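Local coordinates for protein antistasin (Haementeria officinalis, PDB 1SKZ) that potently inhibits the serine protease blood coagulation factor Xa, binds heparin and may be useful as an anticoagulant, at residues Asp81-Gly95 with Asp99-Pro110. Sequence-based numbering, arbitrary orientation.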
ATOM      1  N   ASP A  81     -15.542  -0.816 -14.002  1.00 15.46           N
ATOM      2  CA  ASP A  81     -15.948  -0.184 -12.745  1.00 14.87           C
ATOM      3  C   ASP A  81     -16.331   1.287 -12.874  1.00 14.49           C
ATOM      4  O   ASP A  81     -17.002   1.830 -12.005  1.00 16.44           O
ATOM      5  CB  ASP A  81     -14.821  -0.333 -11.711  1.00 15.74           C
ATOM      6  CG  ASP A  81     -14.794  -1.717 -11.053  1.00 17.42           C
ATOM      7  OD1 ASP A  81     -15.852  -2.364 -10.892  1.00 19.53           O
ATOM      8  OD2 ASP A  81     -13.689  -2.178 -10.704  1.00 18.40           O
ATOM      9  N   CYS A  82     -15.806   1.965 -13.890  1.00 14.91           N
ATOM     10  CA  CYS A  82     -15.945   3.410 -13.995  1.00 15.36           C
ATOM     11  C   CYS A  82     -17.065   3.857 -14.911  1.00 18.38           C
ATOM     12  O   CYS A  82     -17.282   3.284 -15.977  1.00 18.82           O
ATOM     13  CB  CYS A  82     -14.644   4.045 -14.467  1.00 13.93           C
ATOM     14  SG  CYS A  82     -13.181   3.552 -13.516  1.00 15.00           S
ATOM     15  N   LYS A  83     -17.814   4.855 -14.461  1.00 19.57           N
ATOM     16  CA  LYS A  83     -18.733   5.567 -15.330  1.00 19.87           C
ATOM     17  C   LYS A  83     -17.926   6.191 -16.470  1.00 20.72           C
ATOM     18  O   LYS A  83     -16.955   6.934 -16.210  1.00 18.98           O
ATOM     19  CB  LYS A  83     -19.400   6.681 -14.557  1.00 21.64           C
ATOM     20  CG  LYS A  83     -20.568   6.263 -13.713  1.00 25.18           C
ATOM     21  CD  LYS A  83     -21.442   7.478 -13.490  1.00 27.23           C
ATOM     22  CE  LYS A  83     -22.161   7.402 -12.185  1.00 30.53           C
ATOM     23  NZ  LYS A  83     -23.309   6.517 -12.384  1.00 34.46           N
ATOM     24  N   ILE A  84     -18.426   6.033 -17.697  1.00 18.72           N
ATOM     25  CA  ILE A  84     -17.853   6.728 -18.859  1.00 18.56           C
ATOM     26  C   ILE A  84     -18.035   8.243 -18.774  1.00 18.06           C
ATOM     27  O   ILE A  84     -17.090   9.009 -19.011  1.00 18.60           O
ATOM     28  CB  ILE A  84     -18.476   6.225 -20.170  1.00 18.26           C
ATOM     29  CG1 ILE A  84     -18.134   4.749 -20.359  1.00 17.57           C
ATOM     30  CG2 ILE A  84     -17.943   7.069 -21.357  1.00 19.69           C
ATOM     31  CD1 ILE A  84     -18.785   4.110 -21.622  1.00 20.01           C
ATOM     32  N   ASP A  85     -19.240   8.663 -18.378  1.00 18.66           N
ATOM     33  CA  ASP A  85     -19.566  10.069 -18.216  1.00 20.09           C
ATOM     34  C   ASP A  85     -19.940  10.341 -16.749  1.00 22.55           C
ATOM     35  O   ASP A  85     -21.035  10.013 -16.306  1.00 23.33           O
ATOM     36  CB  ASP A  85     -20.744  10.445 -19.124  1.00 21.77           C
ATOM     37  CG  ASP A  85     -20.893  11.969 -19.316  1.00 22.90           C
ATOM     38  OD1 ASP A  85     -20.253  12.766 -18.580  1.00 22.21           O
ATOM     39  OD2 ASP A  85     -21.646  12.377 -20.232  1.00 23.12           O
ATOM     40  N   ILE A  86     -19.066  11.039 -16.041  1.00 21.80           N
ATOM     41  CA  ILE A  86     -19.367  11.496 -14.693  1.00 23.44           C
ATOM     42  C   ILE A  86     -19.994  12.894 -14.682  1.00 25.37           C
ATOM     43  O   ILE A  86     -20.252  13.438 -13.610  1.00 27.20           O
ATOM     44  CB  ILE A  86     -18.071  11.466 -13.806  1.00 23.32           C
ATOM     45  CG1 ILE A  86     -17.029  12.451 -14.334  1.00 21.40           C
ATOM     46  CG2 ILE A  86     -17.473  10.045 -13.818  1.00 22.62           C
ATOM     47  CD1 ILE A  86     -15.933  12.808 -13.308  1.00 22.76           C
ATOM     48  N   ASN A  87     -20.296  13.435 -15.872  1.00 26.36           N
ATOM     49  CA  ASN A  87     -20.854  14.793 -16.060  1.00 25.78           C
ATOM     50  C   ASN A  87     -20.359  15.773 -15.043  1.00 25.48           C
ATOM     51  O   ASN A  87     -21.125  16.250 -14.221  1.00 26.83           O
ATOM     52  CB  ASN A  87     -22.381  14.792 -16.022  1.00 27.70           C
ATOM     53  CG  ASN A  87     -23.001  16.123 -16.526  1.00 30.06           C
ATOM     54  OD1 ASN A  87     -22.435  16.860 -17.364  1.00 27.32           O
ATOM     55  ND2 ASN A  87     -24.188  16.415 -16.014  1.00 31.08           N
ATOM     56  N   CYS A  88     -19.086  16.118 -15.146  1.00 23.77           N
ATOM     57  CA  CYS A  88     -18.435  16.926 -14.150  1.00 23.39           C
ATOM     58  C   CYS A  88     -17.841  18.118 -14.878  1.00 24.68           C
ATOM     59  O   CYS A  88     -17.042  17.946 -15.804  1.00 24.89           O
ATOM     60  CB  CYS A  88     -17.314  16.121 -13.480  1.00 23.65           C
ATOM     61  SG  CYS A  88     -16.592  16.995 -12.070  1.00 23.92           S
ATOM     62  N   ARG A  89     -18.199  19.322 -14.442  1.00 25.91           N
ATOM     63  CA  ARG A  89     -17.662  20.533 -15.035  1.00 26.48           C
ATOM     64  C   ARG A  89     -16.878  21.377 -14.034  1.00 27.86           C
ATOM     65  O   ARG A  89     -16.577  22.561 -14.293  1.00 27.70           O
ATOM     66  CB  ARG A  89     -18.798  21.332 -15.680  1.00 26.69           C
ATOM     67  CG  ARG A  89     -19.421  20.614 -16.896  1.00 26.93           C
ATOM     68  CD  ARG A  89     -18.360  20.175 -17.920  1.00 27.01           C
ATOM     69  NE  ARG A  89     -18.941  19.463 -19.067  1.00 27.90           N
ATOM     70  CZ  ARG A  89     -18.898  18.144 -19.246  1.00 29.28           C
ATOM     71  NH1 ARG A  89     -18.262  17.385 -18.354  1.00 26.10           N
ATOM     72  NH2 ARG A  89     -19.435  17.591 -20.347  1.00 28.70           N
ATOM     73  N   LYS A  90     -16.335  20.701 -13.019  1.00 27.34           N
ATOM     74  CA  LYS A  90     -15.433  21.370 -12.068  1.00 27.92           C
ATOM     75  C   LYS A  90     -14.042  21.596 -12.593  1.00 28.28           C
ATOM     76  O   LYS A  90     -13.425  20.720 -13.203  1.00 28.23           O
ATOM     77  CB  LYS A  90     -15.311  20.599 -10.750  1.00 27.99           C
ATOM     78  CG  LYS A  90     -16.633  20.464 -10.012  1.00 28.49           C
ATOM     79  CD  LYS A  90     -16.510  19.685  -8.737  1.00 29.09           C
ATOM     80  CE  LYS A  90     -17.854  19.734  -8.090  1.00 31.39           C
ATOM     81  NZ  LYS A  90     -17.853  19.026  -6.818  1.00 35.71           N
ATOM     82  N   THR A  91     -13.489  22.718 -12.161  1.00 30.03           N
ATOM     83  CA  THR A  91     -12.086  23.007 -12.343  1.00 31.81           C
ATOM     84  C   THR A  91     -11.408  22.816 -10.979  1.00 33.24           C
ATOM     85  O   THR A  91     -11.919  23.221  -9.921  1.00 32.64           O
ATOM     86  CB  THR A  91     -11.905  24.469 -12.879  1.00 33.33           C
ATOM     87  OG1 THR A  91     -12.622  24.605 -14.124  1.00 34.68           O
ATOM     88  CG2 THR A  91     -10.415  24.806 -13.094  1.00 32.61           C
ATOM     89  N   CYS A  92     -10.321  22.072 -11.004  1.00 35.96           N
ATOM     90  CA  CYS A  92      -9.611  21.705  -9.799  1.00 37.51           C
ATOM     91  C   CYS A  92      -8.136  21.917 -10.158  1.00 40.78           C
ATOM     92  O   CYS A  92      -7.750  21.663 -11.295  1.00 40.92           O
ATOM     93  CB  CYS A  92      -9.895  20.226  -9.473  1.00 34.47           C
ATOM     94  SG  CYS A  92     -11.665  19.725  -9.403  1.00 29.23           S
ATOM     95  N   PRO A  93      -7.325  22.496  -9.235  1.00 44.32           N
ATOM     96  CA  PRO A  93      -5.851  22.460  -9.313  1.00 45.20           C
ATOM     97  C   PRO A  93      -5.259  21.055  -9.163  1.00 47.18           C
ATOM     98  O   PRO A  93      -4.391  20.648  -9.944  1.00 48.43           O
ATOM     99  CB  PRO A  93      -5.425  23.347  -8.156  1.00 45.30           C
ATOM    100  CG  PRO A  93      -6.526  23.144  -7.123  1.00 45.41           C
ATOM    101  CD  PRO A  93      -7.778  23.143  -7.986  1.00 45.07           C
ATOM    102  N   ASN A  94      -5.690  20.342  -8.121  1.00 47.99           N
ATOM    103  CA  ASN A  94      -5.190  18.991  -7.861  1.00 47.78           C
ATOM    104  C   ASN A  94      -5.804  17.964  -8.803  1.00 44.50           C
ATOM    105  O   ASN A  94      -5.489  16.780  -8.705  1.00 46.11           O
ATOM    106  CB  ASN A  94      -5.512  18.550  -6.432  1.00 50.14           C
ATOM    107  CG  ASN A  94      -4.581  19.145  -5.399  1.00 52.15           C
ATOM    108  OD1 ASN A  94      -3.656  19.900  -5.728  1.00 53.37           O
ATOM    109  ND2 ASN A  94      -4.819  18.801  -4.131  1.00 50.78           N
ATOM    110  N   GLY A  95      -6.805  18.377  -9.569  1.00 40.31           N
ATOM    111  CA  GLY A  95      -7.562  17.409 -10.346  1.00 34.85           C
ATOM    112  C   GLY A  95      -8.575  16.657  -9.500  1.00 30.97           C
ATOM    113  O   GLY A  95      -8.642  16.834  -8.262  1.00 31.48           O
ATOM    114  N   ASP A  99     -11.959   7.131  -6.574  1.00 12.13           N
ATOM    115  CA  ASP A  99     -12.492   6.241  -5.556  1.00 11.32           C
ATOM    116  C   ASP A  99     -11.608   4.989  -5.377  1.00  9.49           C
ATOM    117  O   ASP A  99     -10.542   4.850  -5.986  1.00  9.00           O
ATOM    118  CB  ASP A  99     -13.970   5.894  -5.875  1.00  8.80           C
ATOM    119  CG  ASP A  99     -14.162   5.070  -7.177  1.00 11.33           C
ATOM    120  OD1 ASP A  99     -13.241   4.401  -7.677  1.00 10.91           O
ATOM    121  OD2 ASP A  99     -15.321   4.989  -7.634  1.00 11.69           O
ATOM    122  N   LYS A 100     -12.041   4.080  -4.522  1.00  9.80           N
ATOM    123  CA  LYS A 100     -11.247   2.904  -4.233  1.00 10.99           C
ATOM    124  C   LYS A 100     -11.046   1.935  -5.443  1.00 11.47           C
ATOM    125  O   LYS A 100     -10.215   1.009  -5.396  1.00  9.28           O
ATOM    126  CB  LYS A 100     -11.897   2.166  -3.072  1.00 12.55           C
ATOM    127  CG  LYS A 100     -13.206   1.473  -3.399  1.00 16.71           C
ATOM    128  CD  LYS A 100     -13.529   0.458  -2.297  1.00 21.19           C
ATOM    129  CE  LYS A 100     -14.778  -0.367  -2.619  1.00 24.63           C
ATOM    130  NZ  LYS A 100     -14.849  -1.575  -1.735  1.00 27.65           N
ATOM    131  N   LEU A 101     -11.814   2.133  -6.515  1.00 13.25           N
ATOM    132  CA  LEU A 101     -11.662   1.314  -7.724  1.00 12.04           C
ATOM    133  C   LEU A 101     -10.808   2.062  -8.744  1.00 13.26           C
ATOM    134  O   LEU A 101     -10.662   1.583  -9.894  1.00 11.30           O
ATOM    135  CB  LEU A 101     -13.033   0.976  -8.324  1.00 11.66           C
ATOM    136  CG  LEU A 101     -14.032   0.324  -7.344  1.00 11.99           C
ATOM    137  CD1 LEU A 101     -15.411   0.108  -7.972  1.00 12.13           C
ATOM    138  CD2 LEU A 101     -13.446  -0.976  -6.864  1.00 10.44           C
ATOM    139  N   GLY A 102     -10.276   3.224  -8.324  1.00 11.39           N
ATOM    140  CA  GLY A 102      -9.441   4.064  -9.178  1.00 13.30           C
ATOM    141  C   GLY A 102     -10.196   4.896 -10.221  1.00 14.77           C
ATOM    142  O   GLY A 102      -9.634   5.276 -11.251  1.00 14.44           O
ATOM    143  N   CYS A 103     -11.469   5.168  -9.955  1.00 15.24           N
ATOM    144  CA  CYS A 103     -12.312   5.878 -10.903  1.00 14.64           C
ATOM    145  C   CYS A 103     -12.455   7.313 -10.467  1.00 14.74           C
ATOM    146  O   CYS A 103     -12.800   7.588  -9.319  1.00 15.52           O
ATOM    147  CB  CYS A 103     -13.696   5.221 -10.967  1.00 13.79           C
ATOM    148  SG  CYS A 103     -13.764   3.490 -11.549  1.00 14.50           S
ATOM    149  N   GLU A 104     -12.291   8.240 -11.398  1.00 14.78           N
ATOM    150  CA  GLU A 104     -12.574   9.650 -11.100  1.00 16.16           C
ATOM    151  C   GLU A 104     -14.034   9.898 -10.861  1.00 15.51           C
ATOM    152  O   GLU A 104     -14.908   9.263 -11.490  1.00 14.38           O
ATOM    153  CB  GLU A 104     -12.091  10.574 -12.226  1.00 16.33           C
ATOM    154  CG  GLU A 104     -10.592  10.554 -12.370  1.00 18.93           C
ATOM    155  CD  GLU A 104     -10.092  11.604 -13.329  1.00 23.01           C
ATOM    156  OE1 GLU A 104     -10.724  11.758 -14.398  1.00 20.90           O
ATOM    157  OE2 GLU A 104      -9.072  12.260 -13.006  1.00 24.00           O
ATOM    158  N   TYR A 105     -14.306  10.791  -9.913  1.00 15.56           N
ATOM    159  CA  TYR A 105     -15.654  11.296  -9.738  1.00 14.93           C
ATOM    160  C   TYR A 105     -15.598  12.770  -9.419  1.00 13.77           C
ATOM    161  O   TYR A 105     -14.521  13.355  -9.373  1.00 12.32           O
ATOM    162  CB  TYR A 105     -16.414  10.499  -8.658  1.00 15.81           C
ATOM    163  CG  TYR A 105     -15.812  10.552  -7.245  1.00 15.86           C
ATOM    164  CD1 TYR A 105     -14.724   9.753  -6.906  1.00 15.14           C
ATOM    165  CD2 TYR A 105     -16.378  11.364  -6.251  1.00 15.12           C
ATOM    166  CE1 TYR A 105     -14.206   9.757  -5.613  1.00 15.97           C
ATOM    167  CE2 TYR A 105     -15.869  11.370  -4.981  1.00 15.93           C
ATOM    168  CZ  TYR A 105     -14.789  10.566  -4.665  1.00 16.53           C
ATOM    169  OH  TYR A 105     -14.308  10.562  -3.379  1.00 17.71           O
ATOM    170  N   CYS A 106     -16.770  13.394  -9.447  1.00 16.21           N
ATOM    171  CA  CYS A 106     -16.865  14.849  -9.504  1.00 18.39           C
ATOM    172  C   CYS A 106     -16.687  15.559  -8.158  1.00 20.93           C
ATOM    173  O   CYS A 106     -17.617  16.196  -7.640  1.00 21.10           O
ATOM    174  CB  CYS A 106     -18.188  15.227 -10.151  1.00 18.98           C
ATOM    175  SG  CYS A 106     -18.192  16.904 -10.805  1.00 21.21           S
ATOM    176  N   GLU A 107     -15.459  15.476  -7.642  1.00 21.73           N
ATOM    177  CA  GLU A 107     -15.002  16.185  -6.443  1.00 24.52           C
ATOM    178  C   GLU A 107     -13.510  16.483  -6.598  1.00 24.36           C
ATOM    179  O   GLU A 107     -12.761  15.694  -7.172  1.00 23.62           O
ATOM    180  CB  GLU A 107     -15.232  15.364  -5.165  1.00 22.49           C
ATOM    181  CG  GLU A 107     -16.646  15.435  -4.660  1.00 24.89           C
ATOM    182  CD  GLU A 107     -16.907  14.494  -3.491  1.00 27.88           C
ATOM    183  OE1 GLU A 107     -16.051  14.461  -2.572  1.00 29.38           O
ATOM    184  OE2 GLU A 107     -17.985  13.820  -3.448  1.00 28.69           O
ATOM    185  N   CYS A 108     -13.124  17.714  -6.272  1.00 27.54           N
ATOM    186  CA  CYS A 108     -11.732  18.112  -6.409  1.00 29.94           C
ATOM    187  C   CYS A 108     -10.922  17.461  -5.318  1.00 31.26           C
ATOM    188  O   CYS A 108     -11.368  17.398  -4.160  1.00 32.69           O
ATOM    189  CB  CYS A 108     -11.583  19.629  -6.312  1.00 29.02           C
ATOM    190  SG  CYS A 108     -12.386  20.521  -7.677  1.00 30.49           S
ATOM    191  N   ARG A 109      -9.717  17.033  -5.684  1.00 32.30           N
ATOM    192  CA  ARG A 109      -8.771  16.519  -4.707  1.00 35.00           C
ATOM    193  C   ARG A 109      -8.435  17.645  -3.767  1.00 38.01           C
ATOM    194  O   ARG A 109      -8.049  18.737  -4.209  1.00 38.44           O
ATOM    195  CB  ARG A 109      -7.481  16.037  -5.385  1.00 34.11           C
ATOM    196  CG  ARG A 109      -7.552  14.648  -5.960  1.00 32.47           C
ATOM    197  CD  ARG A 109      -6.235  14.233  -6.546  1.00 31.24           C
ATOM    198  NE  ARG A 109      -5.372  13.579  -5.572  1.00 31.15           N
ATOM    199  CZ  ARG A 109      -4.263  12.911  -5.893  1.00 32.79           C
ATOM    200  NH1 ARG A 109      -3.911  12.784  -7.174  1.00 33.27           N
ATOM    201  NH2 ARG A 109      -3.530  12.320  -4.944  1.00 32.57           N
ATOM    202  N   PRO A 110      -8.531  17.387  -2.456  1.00 41.66           N
ATOM    203  CA  PRO A 110      -8.110  18.351  -1.428  1.00 44.24           C
ATOM    204  C   PRO A 110      -6.603  18.595  -1.507  1.00 44.42           C
ATOM    205  O   PRO A 110      -6.180  19.766  -1.563  1.00 44.58           O
ATOM    206  CB  PRO A 110      -8.508  17.669  -0.110  1.00 43.95           C
ATOM    207  CG  PRO A 110      -9.533  16.606  -0.523  1.00 44.17           C
ATOM    208  CD  PRO A 110      -9.035  16.143  -1.858  1.00 42.88           C
TER
HETATM  209  O   HOH W   1     -16.771   3.640  -9.563  1.00 22.75           O
HETATM  210  O   HOH W   2     -15.151   7.442 -13.915  1.00 28.80           O
HETATM  211  O   HOH W   3     -15.342  19.518  -5.162  1.00 16.03           O
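The second antistasin-like repeat is stapled here by three disulfides, C82-C103, C88-C106 and C92-C108, which tie the segment 81-95, with its R89-K90 reactive bond, to 99-110. SG-SG distances of 2.1 Å in C82-C103 and 2.0 Å in the other two establish each link, and their handedness varies, the C88-C106 torsion (78°) being positive and the other two negative. K90, extended beyond CG (chi2 179°), lays CD and CE alongside C106 SG, and its NZ donates to C106 O at 3.0 Å, from above the carbonyl plane; a water joins the same NZ to C108 N. R109 N donates to G95 O at 2.8 Å (N-H...O 165°), while I86 CD1 rests on Y105 CA (3.9 Å). At the other end the D81 and L101 side chains cross at about a right angle, D81 CG lying 3.6 Å from L101 CD1, and D81 OD2 is hydrogen-bonded to T77 OG1. Replacing D81 with an alanine would probably leave T77 OG1 without this partner and L101 CD1 with less cover. L101 N and C103 N reach D99 OD1 from opposite faces of its carboxylate plane, the former closing an Asx turn. With one backbone-to-backbone hydrogen bond joining the segments, the disulfides probably supply much of the rigidity behind the reactive bond.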